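Local atomic coordinates of Glyoxalase/bleomycin resistance protein/dioxygenase (Catenulispora acidiphila, PDB entry 4N04), a protein that belongs to the glyoxalase/bleomycin resistance/dioxygenase superfamily and may act as a dioxygenase. Residues Ala19-Tyr24 against Thr39-Gln44; Arg25-Ala30 against Ser107-Gly112. The protein carries 1 engineered substitution. One frame throughout, in Å; residues are numbered along the deposited sequence.

Interaction 1. Residues Ala19-Tyr24 against Thr39-Gln44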
loop_
_atom_site.group_PDB
_atom_site.type_symbol
_atom_site.label_atom_id
_atom_site.label_comp_id
_atom_site.label_asym_id
_atom_site.label_seq_id
_atom_site.Cartn_x
_atom_site.Cartn_y
_atom_site.Cartn_z
ATOM N N ALA A 19 -11.650 -6.988 -4.509
ATOM C CA ALA A 19 -10.316 -7.581 -4.627
ATOM C C ALA A 19 -9.266 -6.641 -4.046
ATOM O O ALA A 19 -8.365 -7.059 -3.315
ATOM C CB ALA A 19 -9.992 -7.902 -6.064
ATOM N N ALA A 20 -9.402 -5.362 -4.363
ATOM C CA ALA A 20 -8.431 -4.370 -3.924
ATOM C C ALA A 20 -8.466 -4.197 -2.405
ATOM O O ALA A 20 -7.420 -4.124 -1.750
ATOM C CB ALA A 20 -8.661 -3.029 -4.641
ATOM N N LEU A 21 -9.670 -4.123 -1.850
ATOM C CA LEU A 21 -9.828 -3.967 -0.415
ATOM C C LEU A 21 -9.195 -5.147 0.318
ATOM O O LEU A 21 -8.484 -4.956 1.310
ATOM C CB LEU A 21 -11.308 -3.842 -0.057
ATOM C CG LEU A 21 -11.695 -3.821 1.422
ATOM C CD1 LEU A 21 -10.965 -2.725 2.176
ATOM C CD2 LEU A 21 -13.203 -3.629 1.537
ATOM N N ALA A 22 -9.444 -6.356 -0.180
ATOM C CA ALA A 22 -8.875 -7.553 0.416
ATOM C C ALA A 22 -7.351 -7.463 0.415
ATOM O O ALA A 22 -6.696 -7.619 1.458
ATOM C CB ALA A 22 -9.331 -8.777 -0.345
ATOM N N TRP A 23 -6.795 -7.187 -0.763
ATOM C CA TRP A 23 -5.353 -7.118 -0.940
ATOM C C TRP A 23 -4.706 -6.051 -0.062
ATOM O O TRP A 23 -3.743 -6.336 0.645
ATOM C CB TRP A 23 -5.006 -6.896 -2.408
ATOM C CG TRP A 23 -3.548 -7.010 -2.688
ATOM C CD1 TRP A 23 -2.861 -8.147 -2.995
ATOM C CD2 TRP A 23 -2.588 -5.947 -2.685
ATOM N NE1 TRP A 23 -1.532 -7.860 -3.178
ATOM C CE2 TRP A 23 -1.338 -6.515 -3.001
ATOM C CE3 TRP A 23 -2.661 -4.570 -2.445
ATOM C CZ2 TRP A 23 -0.174 -5.755 -3.082
ATOM C CZ3 TRP A 23 -1.499 -3.818 -2.527
ATOM C CH2 TRP A 23 -0.276 -4.415 -2.837
ATOM N N TYR A 24 -5.225 -4.832 -0.082
ATOM C CA TYR A 24 -4.635 -3.780 0.742
ATOM C C TYR A 24 -4.749 -4.088 2.236
ATOM O O TYR A 24 -3.876 -3.718 3.027
ATOM C CB TYR A 24 -5.228 -2.403 0.402
ATOM C CG TYR A 24 -4.648 -1.803 -0.868
ATOM C CD1 TYR A 24 -3.527 -0.976 -0.822
ATOM C CD2 TYR A 24 -5.204 -2.088 -2.105
ATOM C CE1 TYR A 24 -2.979 -0.437 -1.979
ATOM C CE2 TYR A 24 -4.684 -1.574 -3.253
ATOM C CZ TYR A 24 -3.562 -0.741 -3.199
ATOM O OH TYR A 24 -3.046 -0.222 -4.358
ATOM N N THR A 39 -17.543 2.215 -2.496
ATOM C CA THR A 39 -16.352 1.781 -3.212
ATOM C C THR A 39 -15.134 2.683 -2.933
ATOM O O THR A 39 -14.368 3.022 -3.833
ATOM C CB THR A 39 -16.626 1.604 -4.714
ATOM O OG1 THR A 39 -17.230 2.790 -5.233
ATOM C CG2 THR A 39 -17.575 0.434 -4.929
ATOM N N GLU A 40 -14.962 3.027 -1.659
ATOM C CA GLU A 40 -13.861 3.859 -1.202
ATOM C C GLU A 40 -13.465 3.508 0.214
ATOM O O GLU A 40 -14.297 3.469 1.113
ATOM C CB GLU A 40 -14.248 5.325 -1.236
ATOM C CG GLU A 40 -13.429 6.118 -2.191
ATOM C CD GLU A 40 -13.459 7.597 -1.904
ATOM O OE1 GLU A 40 -14.339 8.292 -2.463
ATOM O OE2 GLU A 40 -12.594 8.056 -1.123
ATOM N N ALA A 41 -12.178 3.266 0.413
ATOM C CA ALA A 41 -11.669 2.913 1.722
ATOM C C ALA A 41 -10.413 3.726 2.011
ATOM O O ALA A 41 -9.537 3.858 1.153
ATOM C CB ALA A 41 -11.375 1.426 1.778
ATOM N N VAL A 42 -10.344 4.269 3.220
ATOM C CA VAL A 42 -9.240 5.097 3.674
ATOM C C VAL A 42 -8.531 4.426 4.849
ATOM O O VAL A 42 -9.179 3.982 5.794
ATOM C CB VAL A 42 -9.759 6.456 4.167
ATOM C CG1 VAL A 42 -8.629 7.307 4.718
ATOM C CG2 VAL A 42 -10.492 7.180 3.062
ATOM N N TRP A 43 -7.206 4.331 4.781
ATOM C CA TRP A 43 -6.410 3.884 5.916
ATOM C C TRP A 43 -5.630 5.058 6.456
ATOM O O TRP A 43 -4.924 5.740 5.707
ATOM C CB TRP A 43 -5.393 2.821 5.521
ATOM C CG TRP A 43 -5.928 1.472 5.265
ATOM C CD1 TRP A 43 -5.869 0.401 6.100
ATOM C CD2 TRP A 43 -6.568 1.014 4.072
ATOM N NE1 TRP A 43 -6.441 -0.695 5.511
ATOM C CE2 TRP A 43 -6.885 -0.346 4.264
ATOM C CE3 TRP A 43 -6.914 1.623 2.860
ATOM C CZ2 TRP A 43 -7.525 -1.111 3.293
ATOM C CZ3 TRP A 43 -7.556 0.865 1.896
ATOM C CH2 TRP A 43 -7.852 -0.488 2.115
ATOM N N GLN A 44 -5.741 5.290 7.756
ATOM C CA GLN A 44 -4.803 6.180 8.409
ATOM C C GLN A 44 -3.602 5.356 8.812
ATOM O O GLN A 44 -3.719 4.437 9.624
ATOM C CB GLN A 44 -5.403 6.841 9.635
ATOM C CG GLN A 44 -4.398 7.719 10.332
ATOM C CD GLN A 44 -5.062 8.782 11.155
ATOM O OE1 GLN A 44 -6.043 9.385 10.726
ATOM N NE2 GLN A 44 -4.547 9.011 12.354
#

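Interaction 2. Residues Arg25-Ala30 against Ser107-Gly112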
loop_
_atom_site.group_PDB
_atom_site.type_symbol
_atom_site.label_atom_id
_atom_site.label_comp_id
_atom_site.label_asym_id
_atom_site.label_seq_id
_atom_site.Cartn_x
_atom_site.Cartn_y
_atom_site.Cartn_z
ATOM N N ARG A 25 -5.824 -4.771 2.616
ATOM C CA ARG A 25 -6.005 -5.208 3.997
ATOM C C ARG A 25 -4.857 -6.136 4.400
ATOM O O ARG A 25 -4.162 -5.893 5.397
ATOM C CB ARG A 25 -7.345 -5.926 4.166
ATOM C CG ARG A 25 -8.036 -5.630 5.486
ATOM C CD ARG A 25 -8.904 -6.800 5.933
ATOM N NE ARG A 25 -9.829 -7.233 4.890
ATOM C CZ ARG A 25 -11.036 -6.708 4.709
ATOM N NH1 ARG A 25 -11.456 -5.728 5.501
ATOM N NH2 ARG A 25 -11.826 -7.160 3.736
ATOM N N SER A 26 -4.658 -7.190 3.611
ATOM C CA SER A 26 -3.544 -8.107 3.823
ATOM C C SER A 26 -2.205 -7.379 3.902
ATOM O O SER A 26 -1.435 -7.584 4.835
ATOM C CB SER A 26 -3.499 -9.154 2.714
ATOM O OG SER A 26 -4.682 -9.939 2.701
ATOM N N LEU A 27 -1.933 -6.523 2.926
ATOM C CA LEU A 27 -0.651 -5.855 2.856
ATOM C C LEU A 27 -0.409 -5.010 4.102
ATOM O O LEU A 27 0.634 -5.126 4.752
ATOM C CB LEU A 27 -0.553 -4.989 1.586
ATOM C CG LEU A 27 0.659 -4.059 1.496
ATOM C CD1 LEU A 27 1.922 -4.863 1.209
ATOM C CD2 LEU A 27 0.460 -2.988 0.447
ATOM N N LEU A 28 -1.371 -4.156 4.434
ATOM C CA LEU A 28 -1.181 -3.214 5.532
ATOM C C LEU A 28 -1.421 -3.880 6.907
ATOM O O LEU A 28 -0.952 -3.390 7.936
ATOM C CB LEU A 28 -2.086 -1.991 5.346
ATOM C CG LEU A 28 -1.969 -1.156 4.063
ATOM C CD1 LEU A 28 -3.204 -0.260 3.893
ATOM C CD2 LEU A 28 -0.699 -0.320 4.043
ATOM N N GLY A 29 -2.137 -5.001 6.919
ATOM C CA GLY A 29 -2.433 -5.682 8.163
ATOM C C GLY A 29 -3.326 -4.865 9.081
ATOM O O GLY A 29 -3.217 -4.919 10.306
ATOM N N ALA A 30 -4.211 -4.087 8.476
ATOM C CA ALA A 30 -5.183 -3.324 9.233
ATOM C C ALA A 30 -6.426 -3.182 8.395
ATOM O O ALA A 30 -6.400 -3.377 7.184
ATOM C CB ALA A 30 -4.638 -1.962 9.608
ATOM N N SER A 107 -0.843 -1.435 -9.860
ATOM C CA SER A 107 -0.246 -0.270 -9.230
ATOM C C SER A 107 0.904 -0.710 -8.320
ATOM O O SER A 107 0.894 -1.824 -7.790
ATOM C CB SER A 107 -1.281 0.517 -8.441
ATOM O OG SER A 107 -2.098 1.272 -9.302
ATOM N N GLU A 108 1.888 0.171 -8.152
ATOM C CA GLU A 108 3.097 -0.134 -7.389
ATOM C C GLU A 108 3.066 0.508 -6.012
ATOM O O GLU A 108 2.973 1.728 -5.888
ATOM C CB GLU A 108 4.336 0.358 -8.144
ATOM C CG GLU A 108 4.541 -0.308 -9.496
ATOM C CD GLU A 108 5.659 0.331 -10.336
ATOM O OE1 GLU A 108 6.310 1.281 -9.854
ATOM O OE2 GLU A 108 5.884 -0.116 -11.486
ATOM N N ILE A 109 3.131 -0.321 -4.980
ATOM C CA ILE A 109 3.259 0.175 -3.620
ATOM C C ILE A 109 4.623 -0.226 -3.083
ATOM O O ILE A 109 4.860 -1.402 -2.803
ATOM C CB ILE A 109 2.176 -0.421 -2.678
ATOM C CG1 ILE A 109 0.808 -0.391 -3.347
ATOM C CG2 ILE A 109 2.149 0.323 -1.357
ATOM C CD1 ILE A 109 0.277 1.002 -3.567
ATOM N N ALA A 110 5.516 0.744 -2.934
ATOM C CA ALA A 110 6.867 0.448 -2.473
ATOM C C ALA A 110 7.097 0.803 -1.006
ATOM O O ALA A 110 6.539 1.775 -0.481
ATOM C CB ALA A 110 7.908 1.123 -3.359
ATOM N N PHE A 111 7.924 -0.012 -0.359
ATOM C CA PHE A 111 8.298 0.184 1.031
ATOM C C PHE A 111 9.799 0.226 1.140
ATOM O O PHE A 111 10.491 -0.711 0.742
ATOM C CB PHE A 111 7.773 -0.953 1.893
ATOM C CG PHE A 111 6.284 -0.990 2.009
ATOM C CD1 PHE A 111 5.646 -0.371 3.069
ATOM C CD2 PHE A 111 5.520 -1.655 1.066
ATOM C CE1 PHE A 111 4.274 -0.409 3.184
ATOM C CE2 PHE A 111 4.144 -1.701 1.173
ATOM C CZ PHE A 111 3.514 -1.074 2.234
ATOM N N GLY A 112 10.305 1.322 1.686
ATOM C CA GLY A 112 11.729 1.478 1.885
ATOM C C GLY A 112 12.071 1.670 3.345
ATOM O O GLY A 112 11.200 1.626 4.215
#

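Interaction 1. Residues Ala19-Tyr24 against Thr39-Gln44
In the N-terminal beta-alpha-beta-beta-beta module of this vicinal oxygen chelate protein, helix 17-28 packs on the sheet that holds strand 40-46, and L21 and Y24, one turn apart on the helix, meet A41 and W43, two residues apart on the strand. Over these segments the two elements run nearly parallel, their axes inclined by 14° and 9.9 Å apart at closest approach. W43 bridges that gap with the six-membered part of its indole. L21 CD1 lies 3.8 Å from W43 CH2, and Y24 CB is 3.7 Å from the same carbon, so one ring corner meets a methyl and a methylene from successive helical turns. Both come at the indole obliquely. CG of L21 stands anti to the backbone N (chi1 174°), which swings the branch across to the strand; its CD1 then also reaches A41 CB at 4.2 Å. Y24 gives only the root of its side chain to W43, since the ring leads away from strand 40-46. W23 CE3 sits over the centre of one face of that ring, 3.5 Å above its plane, and the phenol OH is hydrogen-bonded to D103. The contact itself is entirely apolar. Y35 on strand 34-37 touches both L21 and A41, while I53 on strand 49-55 touches Y24, continuing the hydrophobic layer along the sheet. A helix laid along one face of a mixed four-stranded sheet in strand order 1-4-3-2 fits the beta-alpha-beta-beta-beta unit of the glyoxalase/vicinal oxygen chelate fold.

Interaction 2. Residues Arg25-Ala30 against Ser107-Gly112
The last turn of helix 17-28 faces strand 108-113, the nearest CA atoms, those of L27 and I109, being 9.7 Å apart; the helix ends at L28, and G29 just after it takes a positive phi (65°). The isobutyl group of L27 spans the distance to the strand. Its CG is anti to the backbone N (chi1 171°), which carries the two methyls out to F111, where both meet CE2. CD1 of L27 lies 3.9 Å from F111 CE2, approaching the ring obliquely, whereas CD2 of L27 comes in at the ring edge, in its plane, 4.0 Å from both CE2 and CZ of F111. That second methyl also meets I109 CG2 at 4.1 Å. L27 and F111 reach toward each other from opposite directions. V84 and Y101 add to the packing on L27, and the first turn of helix 72-81, through L72 and V75, also touches the F111 ring. Near the helix end, R82 NE and NH2 hydrogen-bond to the carbonyls of S26 and L27 respectively. With all three touching side chains buried and hydrocarbon throughout, the contact implies cohesion by exclusion of water and close fit, without a directional bond across it.

Overall arrangement
Helix 17-28 serves both contacts: interaction 1 ties its earlier turns to the sheet containing strand 40-46, and interaction 2 ties its final turn to the other sheet, through strand 108-113. The helix thus lies between the two four-stranded sheets and joins them through its side chains. The contact centres are 10 Å apart and the two contacts touch. W43 NE1 lies 3.2 Å from A30 O, a probable hydrogen bond, and W43 CG packs 3.5 Å from L28 CD1. Y24 OH also packs against I109 CD1 at 3.6 Å. E40, on the strand of interaction 1, is hydrogen-bonded to NHE, a molecule probably from the crystallisation liquor.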